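Local coordinates for protein aminoglycoside phosphotransferase (Mycobacterium smegmatis, PDB 6EF6) that acts as an (S)-1-amino-2-propanol kinase associated with the aminoacetone utilization microcompartment, at residues L227-A235 / Y263-F271; F308-M318 / A331-A342. All blocks are in the same frame, centred on the assembly; numbering follows the deposited sequence. Where two conformers were deposited one is given.

Overall arrangement
Both contacts lie in the helical part of a kinase-like fold, away from its five-stranded antiparallel sheet. Contact 1 comes first and is complete before contact 2 begins. It packs the loop after strand 227-228 against helix 263-268, close to the centre of the molecule. Contact 2 pairs the antiparallel helices 303-320 and 325-347, and its centre lies about 17 Å from the centre of the chain. The two centres are about 15 Å apart. Arg310 joins them: its NH2 forms a salt bridge of 2.8 Å with Asp231 OD1. Arg310 and Trp317 line the pocket of the bound (2R)-1-methoxypropan-2-amine, and the side chain of the sodium-binding Asp231 is about 4 Å from that ligand.

Contact 1: L227-A235 / Y263-F271; sequences LIHADLRLA and YDFGTAVSF. With NA (sodium ion), chain D.
The Tyr263 ring meets Ile228 CD1 at its edge, with CD1 3.8 Å from Tyr263 CD2. Water 2 lies at the same ring's edge by the hydroxyl, which also bonds Arg310 NH1, and Thr267 CG2 covers one face near the rim. The His229 ring has Leu232 CD2 over the centre of one face. At its edge, ND1 accepts from Asp231 N almost in the ring plane. His229 NE2 is bonded to Ile251 O.

Two side chains of the helical segment grip the loop backbone. Asp264 OD1 accepts from Ala230 N at 3.0 Å, nearly along its C-O axis. Its other oxygen, OD2, holds water 1, which accepts from His229 N, and also bonds His158 NE2. Ile228 CB and Leu232 CD1 flank this carboxylate. Thr267 OG1 sits between its backbone N and carbonyl carbon (chi1 76°). There Thr267 OG1 accepts from Leu232 N at 2.9 Å while donating to Asp264 O at 2.7 Å. Leu232 is the centre of an inverse gamma turn. Beyond it, Arg233 CG rests 3.3 Å from Ser270 OG.

In one of its two conformers, Arg233 bends at chi3 and holds Asp231 side-on. Arg233 NE reaches Asp231 OD1 at 2.8 Å and Arg233 NH2 reaches Asp231 OD2 at 2.9 Å, both on the syn side but tilted about 20° from the carboxylate plane. Asp231 OD2 also binds the sodium ion at 2.2 Å, with three waters and Asp252.

The sequence from His229 to Asn236 fits the catalytic loop of the aminoglycoside phosphotransferase and protein kinase families. Asp264 supports that loop from helix 263-268, resembling the helix aspartate of protein kinases. The bonds to backbone N-H groups fix the loop's shape, and the Arg233 grip, with the salt bridge from Arg310, would limit rotation of the carboxylate.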
loop_
_atom_site.group_PDB
_atom_site.type_symbol
_atom_site.label_atom_id
_atom_site.label_comp_id
_atom_site.label_asym_id
_atom_site.label_seq_id
_atom_site.Cartn_x
_atom_site.Cartn_y
_atom_site.Cartn_z
ATOM N N LEU A 227 5.420 3.056 12.238
ATOM C CA LEU A 227 5.469 3.516 10.850
ATOM C C LEU A 227 5.571 2.315 9.886
ATOM O O LEU A 227 6.486 1.490 10.000
ATOM C CB LEU A 227 6.637 4.477 10.653
ATOM C CG LEU A 227 6.846 4.983 9.215
ATOM C CD1 LEU A 227 5.674 5.805 8.728
ATOM C CD2 LEU A 227 8.147 5.811 9.099
ATOM N N ILE A 228 4.623 2.216 8.952
ATOM C CA ILE A 228 4.491 1.139 7.970
ATOM C C ILE A 228 4.259 1.693 6.552
ATOM O O ILE A 228 3.756 2.787 6.334
ATOM C CB ILE A 228 3.365 0.139 8.326
ATOM C CG1 ILE A 228 2.010 0.839 8.471
ATOM C CG2 ILE A 228 3.715 -0.643 9.570
ATOM C CD1 ILE A 228 0.828 -0.113 8.479
ATOM N N HIS A 229 4.638 0.877 5.578
ATOM C CA HIS A 229 4.369 1.185 4.164
ATOM C C HIS A 229 2.865 1.172 3.843
ATOM O O HIS A 229 2.367 2.082 3.186
ATOM C CB HIS A 229 5.149 0.201 3.308
ATOM C CG HIS A 229 4.962 0.345 1.833
ATOM N ND1 HIS A 229 3.781 0.013 1.190
ATOM C CD2 HIS A 229 5.833 0.750 0.871
ATOM C CE1 HIS A 229 3.958 0.188 -0.109
ATOM N NE2 HIS A 229 5.196 0.615 -0.330
ATOM N N ALA A 230 2.156 0.137 4.340
ATOM C CA ALA A 230 0.696 0.034 4.299
ATOM C C ALA A 230 0.141 -0.243 2.916
ATOM O O ALA A 230 -1.073 -0.233 2.763
ATOM C CB ALA A 230 0.007 1.217 4.965
ATOM N N ASP A 231 0.958 -0.597 1.923
ATOM C CA ASP A 231 0.463 -1.060 0.616
ATOM C C ASP A 231 1.441 -2.048 -0.006
ATOM O O ASP A 231 1.814 -1.943 -1.184
ATOM C CB ASP A 231 0.081 0.077 -0.337
ATOM C CG ASP A 231 -0.808 -0.406 -1.480
ATOM O OD1 ASP A 231 -1.419 -1.492 -1.404
ATOM O OD2 ASP A 231 -0.799 0.315 -2.514
ATOM N N LEU A 232 1.845 -3.040 0.779
ATOM C CA LEU A 232 2.868 -4.012 0.369
ATOM C C LEU A 232 2.267 -5.219 -0.337
ATOM O O LEU A 232 2.486 -6.388 0.014
ATOM C CB LEU A 232 3.698 -4.412 1.573
ATOM C CG LEU A 232 4.673 -3.333 2.071
ATOM C CD1 LEU A 232 5.300 -3.737 3.416
ATOM C CD2 LEU A 232 5.741 -3.031 1.043
ATOM N N ARG A 233 1.531 -4.880 -1.371
ATOM C CA ARG A 233 1.063 -5.831 -2.376
ATOM C C ARG A 233 2.215 -6.298 -3.248
ATOM O O ARG A 233 3.174 -5.560 -3.471
ATOM C CB ARG A 233 0.102 -5.125 -3.323
ATOM C CG ARG A 233 -1.169 -4.798 -2.680
ATOM C CD ARG A 233 -2.134 -4.161 -3.655
ATOM N NE ARG A 233 -1.862 -2.743 -3.874
ATOM C CZ ARG A 233 -1.465 -2.194 -5.026
ATOM N NH1 ARG A 233 -1.262 -2.931 -6.109
ATOM N NH2 ARG A 233 -1.249 -0.879 -5.095
ATOM N N LEU A 234 2.113 -7.523 -3.802
ATOM C CA LEU A 234 3.162 -8.017 -4.678
ATOM C C LEU A 234 3.459 -7.046 -5.822
ATOM O O LEU A 234 4.607 -6.888 -6.228
ATOM C CB LEU A 234 2.738 -9.386 -5.219
ATOM C CG LEU A 234 2.678 -10.553 -4.223
ATOM C CD1 LEU A 234 1.786 -11.684 -4.793
ATOM C CD2 LEU A 234 4.026 -11.101 -3.905
ATOM N N ALA A 235 2.407 -6.403 -6.356
ATOM C CA ALA A 235 2.568 -5.500 -7.485
ATOM C C ALA A 235 3.433 -4.290 -7.175
ATOM O O ALA A 235 3.919 -3.662 -8.106
ATOM C CB ALA A 235 1.181 -4.984 -7.908
ATOM N N TYR A 263 -0.544 -5.393 9.903
ATOM C CA TYR A 263 -1.445 -5.012 8.830
ATOM C C TYR A 263 -0.748 -5.099 7.484
ATOM O O TYR A 263 -1.397 -5.368 6.483
ATOM C CB TYR A 263 -1.981 -3.598 9.116
ATOM C CG TYR A 263 -2.792 -3.001 7.983
ATOM C CD1 TYR A 263 -3.977 -3.579 7.523
ATOM C CD2 TYR A 263 -2.366 -1.864 7.342
ATOM C CE1 TYR A 263 -4.683 -3.053 6.473
ATOM C CE2 TYR A 263 -3.091 -1.299 6.276
ATOM C CZ TYR A 263 -4.237 -1.917 5.859
ATOM O OH TYR A 263 -4.944 -1.373 4.815
ATOM N N ASP A 264 0.577 -4.906 7.425
ATOM C CA ASP A 264 1.270 -5.075 6.150
ATOM C C ASP A 264 1.056 -6.472 5.551
ATOM O O ASP A 264 1.010 -6.617 4.300
ATOM C CB ASP A 264 2.766 -4.794 6.310
ATOM C CG ASP A 264 3.121 -3.337 6.331
ATOM O OD1 ASP A 264 2.433 -2.494 5.724
ATOM O OD2 ASP A 264 4.178 -3.035 6.952
ATOM N N PHE A 265 0.865 -7.511 6.390
ATOM C CA PHE A 265 0.543 -8.821 5.820
ATOM C C PHE A 265 -0.832 -8.831 5.140
ATOM O O PHE A 265 -1.027 -9.424 4.061
ATOM C CB PHE A 265 0.599 -9.991 6.835
ATOM C CG PHE A 265 0.154 -11.265 6.208
ATOM C CD1 PHE A 265 0.921 -11.844 5.204
ATOM C CD2 PHE A 265 -1.038 -11.867 6.605
ATOM C CE1 PHE A 265 0.487 -12.973 4.542
ATOM C CE2 PHE A 265 -1.473 -13.032 5.965
ATOM C CZ PHE A 265 -0.697 -13.602 4.955
ATOM N N GLY A 266 -1.838 -8.206 5.756
ATOM C CA GLY A 266 -3.109 -8.078 5.053
ATOM C C GLY A 266 -2.951 -7.425 3.707
ATOM O O GLY A 266 -3.564 -7.849 2.722
ATOM N N THR A 267 -2.086 -6.413 3.610
ATOM C CA THR A 267 -1.921 -5.764 2.324
ATOM C C THR A 267 -1.259 -6.699 1.294
ATOM O O THR A 267 -1.506 -6.544 0.109
ATOM C CB THR A 267 -1.179 -4.423 2.419
ATOM O OG1 THR A 267 0.232 -4.597 2.605
ATOM C CG2 THR A 267 -1.767 -3.508 3.480
ATOM N N ALA A 268 -0.407 -7.637 1.729
ATOM C CA ALA A 268 0.236 -8.598 0.839
ATOM C C ALA A 268 -0.778 -9.400 0.038
ATOM O O ALA A 268 -0.460 -9.848 -1.068
ATOM C CB ALA A 268 1.088 -9.531 1.682
ATOM N N VAL A 269 -1.964 -9.657 0.595
ATOM C CA VAL A 269 -2.974 -10.456 -0.068
ATOM C C VAL A 269 -4.156 -9.603 -0.535
ATOM O O VAL A 269 -5.261 -10.114 -0.781
ATOM C CB VAL A 269 -3.405 -11.643 0.789
ATOM C CG1 VAL A 269 -2.245 -12.652 0.904
ATOM C CG2 VAL A 269 -3.845 -11.234 2.160
ATOM N N SER A 270 -3.884 -8.339 -0.839
ATOM C CA SER A 270 -4.915 -7.415 -1.317
ATOM C C SER A 270 -5.633 -8.006 -2.508
ATOM O O SER A 270 -5.001 -8.379 -3.520
ATOM C CB SER A 270 -4.305 -6.095 -1.770
ATOM O OG SER A 270 -3.750 -5.362 -0.694
ATOM N N PHE A 271 -6.968 -8.028 -2.419
ATOM C CA PHE A 271 -7.888 -8.464 -3.491
ATOM C C PHE A 271 -7.946 -9.982 -3.717
ATOM O O PHE A 271 -8.816 -10.450 -4.471
ATOM C CB PHE A 271 -7.641 -7.760 -4.830
ATOM C CG PHE A 271 -7.830 -6.283 -4.755
ATOM C CD1 PHE A 271 -9.076 -5.723 -4.540
ATOM C CD2 PHE A 271 -6.726 -5.426 -4.829
ATOM C CE1 PHE A 271 -9.268 -4.344 -4.460
ATOM C CE2 PHE A 271 -6.921 -4.046 -4.742
ATOM C CZ PHE A 271 -8.151 -3.525 -4.543
HETATM NA NA NA D . -1.131 2.396 -3.195
HETATM O O HOH W 1 6.183 -1.379 6.206
HETATM O O HOH W 2 -4.116 1.002 3.869
HETATM O O HOH W 3 -0.272 -8.982 -3.494
HETATM O O HOH W 4 0.085 3.439 -1.676
HETATM O O HOH W 5 -1.040 4.510 -4.474
HETATM O O HOH W 6 -2.964 2.809 -2.423
#

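Contact 2: F308-M318 / A331-A342. With JFN ((2R)-1-methoxypropan-2-amine), chain C.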
loop_
_atom_site.group_PDB
_atom_site.type_symbol
_atom_site.label_atom_id
_atom_site.label_comp_id
_atom_site.label_asym_id
_atom_site.label_seq_id
_atom_site.Cartn_x
_atom_site.Cartn_y
_atom_site.Cartn_z
ATOM N N PHE A 308 -8.525 -9.742 7.322
ATOM C CA PHE A 308 -9.925 -9.313 7.353
ATOM C C PHE A 308 -10.071 -7.790 7.417
ATOM O O PHE A 308 -10.918 -7.218 6.740
ATOM C CB PHE A 308 -10.681 -10.031 8.456
ATOM C CG PHE A 308 -12.164 -9.820 8.337
ATOM C CD1 PHE A 308 -12.868 -10.348 7.259
ATOM C CD2 PHE A 308 -12.887 -9.056 9.241
ATOM C CE1 PHE A 308 -14.215 -10.102 7.118
ATOM C CE2 PHE A 308 -14.259 -8.854 9.084
ATOM C CZ PHE A 308 -14.898 -9.378 8.027
ATOM N N LEU A 309 -9.183 -7.122 8.150
ATOM C CA LEU A 309 -9.158 -5.653 8.152
ATOM C C LEU A 309 -8.918 -5.126 6.744
ATOM O O LEU A 309 -9.617 -4.221 6.262
ATOM C CB LEU A 309 -8.051 -5.164 9.111
ATOM C CG LEU A 309 -7.845 -3.655 9.167
ATOM C CD1 LEU A 309 -9.081 -2.872 9.480
ATOM C CD2 LEU A 309 -6.728 -3.270 10.138
ATOM N N ARG A 310 -7.909 -5.682 6.050
ATOM C CA ARG A 310 -7.652 -5.245 4.662
ATOM C C ARG A 310 -8.866 -5.504 3.764
ATOM O O ARG A 310 -9.191 -4.674 2.912
ATOM C CB ARG A 310 -6.405 -5.970 4.111
ATOM C CG ARG A 310 -6.028 -5.574 2.722
ATOM C CD ARG A 310 -5.665 -4.089 2.634
ATOM N NE ARG A 310 -4.939 -3.769 1.403
ATOM C CZ ARG A 310 -4.405 -2.618 1.067
ATOM N NH1 ARG A 310 -4.598 -1.562 1.875
ATOM N NH2 ARG A 310 -3.734 -2.456 -0.079
ATOM N N ARG A 311 -9.494 -6.672 3.923
ATOM C CA ARG A 311 -10.664 -7.006 3.124
ATOM C C ARG A 311 -11.759 -5.965 3.260
ATOM O O ARG A 311 -12.330 -5.522 2.269
ATOM C CB ARG A 311 -11.196 -8.348 3.550
ATOM C CG ARG A 311 -12.297 -8.914 2.642
ATOM C CD ARG A 311 -11.732 -9.425 1.308
ATOM N NE ARG A 311 -12.786 -9.936 0.433
ATOM C CZ ARG A 311 -12.606 -10.710 -0.628
ATOM N NH1 ARG A 311 -11.374 -11.114 -0.924
ATOM N NH2 ARG A 311 -13.618 -11.121 -1.334
ATOM N N LEU A 312 -12.089 -5.549 4.498
ATOM C CA LEU A 312 -13.141 -4.552 4.695
ATOM C C LEU A 312 -12.732 -3.227 4.104
ATOM O O LEU A 312 -13.548 -2.523 3.536
ATOM C CB LEU A 312 -13.499 -4.411 6.176
ATOM C CG LEU A 312 -14.170 -5.611 6.824
ATOM C CD1 LEU A 312 -14.415 -5.295 8.333
ATOM C CD2 LEU A 312 -15.468 -5.888 6.129
ATOM N N LEU A 313 -11.464 -2.837 4.309
ATOM C CA LEU A 313 -10.982 -1.614 3.715
ATOM C C LEU A 313 -11.117 -1.594 2.204
ATOM O O LEU A 313 -11.463 -0.570 1.618
ATOM C CB LEU A 313 -9.557 -1.318 4.139
ATOM C CG LEU A 313 -9.390 -0.697 5.499
ATOM C CD1 LEU A 313 -7.963 -0.886 5.992
ATOM C CD2 LEU A 313 -9.795 0.796 5.523
ATOM N N LEU A 314 -10.722 -2.693 1.552
ATOM C CA LEU A 314 -10.819 -2.760 0.098
ATOM C C LEU A 314 -12.249 -2.840 -0.396
ATOM O O LEU A 314 -12.551 -2.346 -1.481
ATOM C CB LEU A 314 -9.965 -3.913 -0.443
ATOM C CG LEU A 314 -8.458 -3.735 -0.242
ATOM C CD1 LEU A 314 -7.750 -4.976 -0.769
ATOM C CD2 LEU A 314 -7.942 -2.486 -0.902
ATOM N N LEU A 315 -13.143 -3.426 0.395
ATOM C CA LEU A 315 -14.561 -3.383 0.052
ATOM C C LEU A 315 -15.104 -1.948 0.120
ATOM O O LEU A 315 -15.810 -1.515 -0.778
ATOM C CB LEU A 315 -15.300 -4.300 1.030
ATOM C CG LEU A 315 -16.815 -4.427 0.861
ATOM C CD1 LEU A 315 -17.240 -4.873 -0.538
ATOM C CD2 LEU A 315 -17.364 -5.417 1.897
ATOM N N ALA A 316 -14.665 -1.192 1.139
ATOM C CA ALA A 316 -15.002 0.228 1.195
ATOM C C ALA A 316 -14.446 0.965 -0.012
ATOM O O ALA A 316 -15.153 1.757 -0.637
ATOM C CB ALA A 316 -14.438 0.802 2.478
ATOM N N TRP A 317 -13.157 0.738 -0.318
ATOM C CA TRP A 317 -12.560 1.399 -1.476
ATOM C C TRP A 317 -13.336 1.073 -2.750
ATOM O O TRP A 317 -13.638 1.963 -3.566
ATOM C CB TRP A 317 -11.097 0.965 -1.563
ATOM C CG TRP A 317 -10.361 1.610 -2.637
ATOM C CD1 TRP A 317 -9.710 2.818 -2.583
ATOM C CD2 TRP A 317 -10.199 1.113 -3.957
ATOM N NE1 TRP A 317 -9.147 3.097 -3.807
ATOM C CE2 TRP A 317 -9.440 2.070 -4.672
ATOM C CE3 TRP A 317 -10.615 -0.048 -4.612
ATOM C CZ2 TRP A 317 -9.093 1.892 -6.012
ATOM C CZ3 TRP A 317 -10.272 -0.219 -5.938
ATOM C CH2 TRP A 317 -9.513 0.742 -6.622
ATOM N N MET A 318 -13.640 -0.211 -2.962
ATOM C CA MET A 318 -14.435 -0.619 -4.110
ATOM C C MET A 318 -15.761 0.110 -4.157
ATOM O O MET A 318 -16.154 0.609 -5.218
ATOM C CB MET A 318 -14.695 -2.117 -4.058
ATOM C CG MET A 318 -13.614 -2.906 -4.628
ATOM S SD MET A 318 -14.244 -4.547 -5.089
ATOM C CE MET A 318 -12.651 -5.280 -5.469
ATOM N N ALA A 331 -18.299 -5.568 -7.267
ATOM C CA ALA A 331 -18.462 -5.302 -5.842
ATOM C C ALA A 331 -19.317 -6.386 -5.196
ATOM O O ALA A 331 -19.009 -6.829 -4.090
ATOM C CB ALA A 331 -19.048 -3.902 -5.647
ATOM N N ILE A 332 -20.381 -6.813 -5.885
ATOM C CA ILE A 332 -21.234 -7.883 -5.384
ATOM C C ILE A 332 -20.412 -9.139 -5.122
ATOM O O ILE A 332 -20.505 -9.769 -4.053
ATOM C CB ILE A 332 -22.408 -8.122 -6.351
ATOM C CG1 ILE A 332 -23.415 -6.933 -6.280
ATOM C CG2 ILE A 332 -23.109 -9.396 -5.986
ATOM C CD1 ILE A 332 -24.375 -6.923 -7.487
ATOM N N SER A 333 -19.568 -9.508 -6.086
ATOM C CA SER A 333 -18.758 -10.712 -5.880
ATOM C C SER A 333 -17.714 -10.519 -4.787
ATOM O O SER A 333 -17.513 -11.430 -3.967
ATOM C CB SER A 333 -18.111 -11.130 -7.177
ATOM O OG SER A 333 -19.088 -11.528 -8.138
ATOM N N TYR A 334 -17.090 -9.359 -4.707
ATOM C CA TYR A 334 -16.118 -9.135 -3.629
ATOM C C TYR A 334 -16.807 -9.152 -2.284
ATOM O O TYR A 334 -16.255 -9.675 -1.293
ATOM C CB TYR A 334 -15.363 -7.843 -3.870
ATOM C CG TYR A 334 -14.044 -7.741 -3.116
ATOM C CD1 TYR A 334 -12.951 -8.507 -3.507
ATOM C CD2 TYR A 334 -13.885 -6.872 -2.038
ATOM C CE1 TYR A 334 -11.741 -8.428 -2.825
ATOM C CE2 TYR A 334 -12.681 -6.780 -1.346
ATOM C CZ TYR A 334 -11.617 -7.547 -1.771
ATOM O OH TYR A 334 -10.452 -7.391 -1.051
ATOM N N ALA A 335 -17.976 -8.551 -2.195
ATOM C CA ALA A 335 -18.742 -8.601 -0.960
ATOM C C ALA A 335 -19.072 -10.034 -0.567
ATOM O O ALA A 335 -18.977 -10.386 0.621
ATOM C CB ALA A 335 -19.997 -7.783 -1.098
ATOM N N ALA A 336 -19.461 -10.875 -1.525
ATOM C CA ALA A 336 -19.768 -12.276 -1.224
ATOM C C ALA A 336 -18.546 -13.020 -0.694
ATOM O O ALA A 336 -18.662 -13.751 0.305
ATOM C CB ALA A 336 -20.375 -12.968 -2.437
ATOM N N GLY A 337 -17.380 -12.794 -1.298
ATOM C CA GLY A 337 -16.173 -13.437 -0.775
ATOM C C GLY A 337 -15.801 -12.888 0.599
ATOM O O GLY A 337 -15.315 -13.643 1.451
ATOM N N SER A 338 -16.119 -11.629 0.877
ATOM C CA SER A 338 -15.853 -11.060 2.192
ATOM C C SER A 338 -16.717 -11.759 3.240
ATOM O O SER A 338 -16.270 -11.996 4.379
ATOM C CB SER A 338 -16.133 -9.572 2.193
ATOM O OG SER A 338 -15.391 -8.863 1.206
ATOM N N CYS A 339 -17.963 -12.081 2.889
ATOM C CA CYS A 339 -18.853 -12.790 3.788
ATOM C C CYS A 339 -18.371 -14.206 4.072
ATOM O O CYS A 339 -18.502 -14.692 5.215
ATOM C CB CYS A 339 -20.274 -12.803 3.232
ATOM S SG CYS A 339 -21.068 -11.191 3.245
ATOM N N ALA A 340 -17.865 -14.916 3.059
ATOM C CA ALA A 340 -17.297 -16.233 3.272
ATOM C C ALA A 340 -16.135 -16.160 4.255
ATOM O O ALA A 340 -16.038 -17.006 5.167
ATOM C CB ALA A 340 -16.906 -16.862 1.934
ATOM N N LEU A 341 -15.259 -15.170 4.094
ATOM C CA LEU A 341 -14.164 -14.969 5.035
ATOM C C LEU A 341 -14.701 -14.647 6.426
ATOM O O LEU A 341 -14.195 -15.175 7.437
ATOM C CB LEU A 341 -13.259 -13.866 4.510
ATOM C CG LEU A 341 -12.457 -14.237 3.267
ATOM C CD1 LEU A 341 -11.806 -13.007 2.682
ATOM C CD2 LEU A 341 -11.418 -15.342 3.557
ATOM N N ALA A 342 -15.709 -13.785 6.528
ATOM C CA ALA A 342 -16.296 -13.411 7.810
ATOM C C ALA A 342 -16.830 -14.634 8.542
ATOM O O ALA A 342 -16.645 -14.759 9.761
ATOM C CB ALA A 342 -17.370 -12.376 7.601
HETATM C C07 JFN C . -6.179 -0.214 -6.469
HETATM C C08 JFN C . -6.218 1.031 -2.980
HETATM C C09 JFN C . -5.919 0.185 -4.210
HETATM C C15 JFN C . -5.318 0.583 -1.840
HETATM N N04 JFN C . -5.884 2.416 -3.225
HETATM O O02 JFN C . -6.743 0.360 -5.314
#
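Arg311 starts with CG anti to its backbone N and then bends at chi2 (74°), which lays its guanidinium on the ring of Tyr334. Tyr334 CG is likewise anti to its own N, and this carries the ring across to helix 308-318. The two planes are 12° apart and their centres 3.6 Å apart, a stacked cation-pi pair. Leu341 CD1 lies over the opposite face of the guanidinium. Met318 CE covers the other face of the ring, 3.9 Å from its centroid. Each of Arg311 and Tyr334 is a knob in a hole of the facing helix.

Arg311 NE points straight at Ser338 OG in the guanidinium plane (2.9 Å, 169°). Arg311 NH2 donates to Tyr334 O at 3.0 Å, on a lone pair. That carbonyl also accepts from Ser338 N and OG. Toward the start of segment 308-318, Phe308 CZ touches Ala342 CB at 3.9 Å.

Glu273 bonds both Arg311 NH1 and Tyr334 OH, and would probably balance the buried arginine's charge. Bonds at NE and NH2 fix the guanidinium's rotation. A polar stack thus joins the antiparallel pair. One of its helices, 303-320, also supplies Arg310 and Trp317 to the ligand pocket.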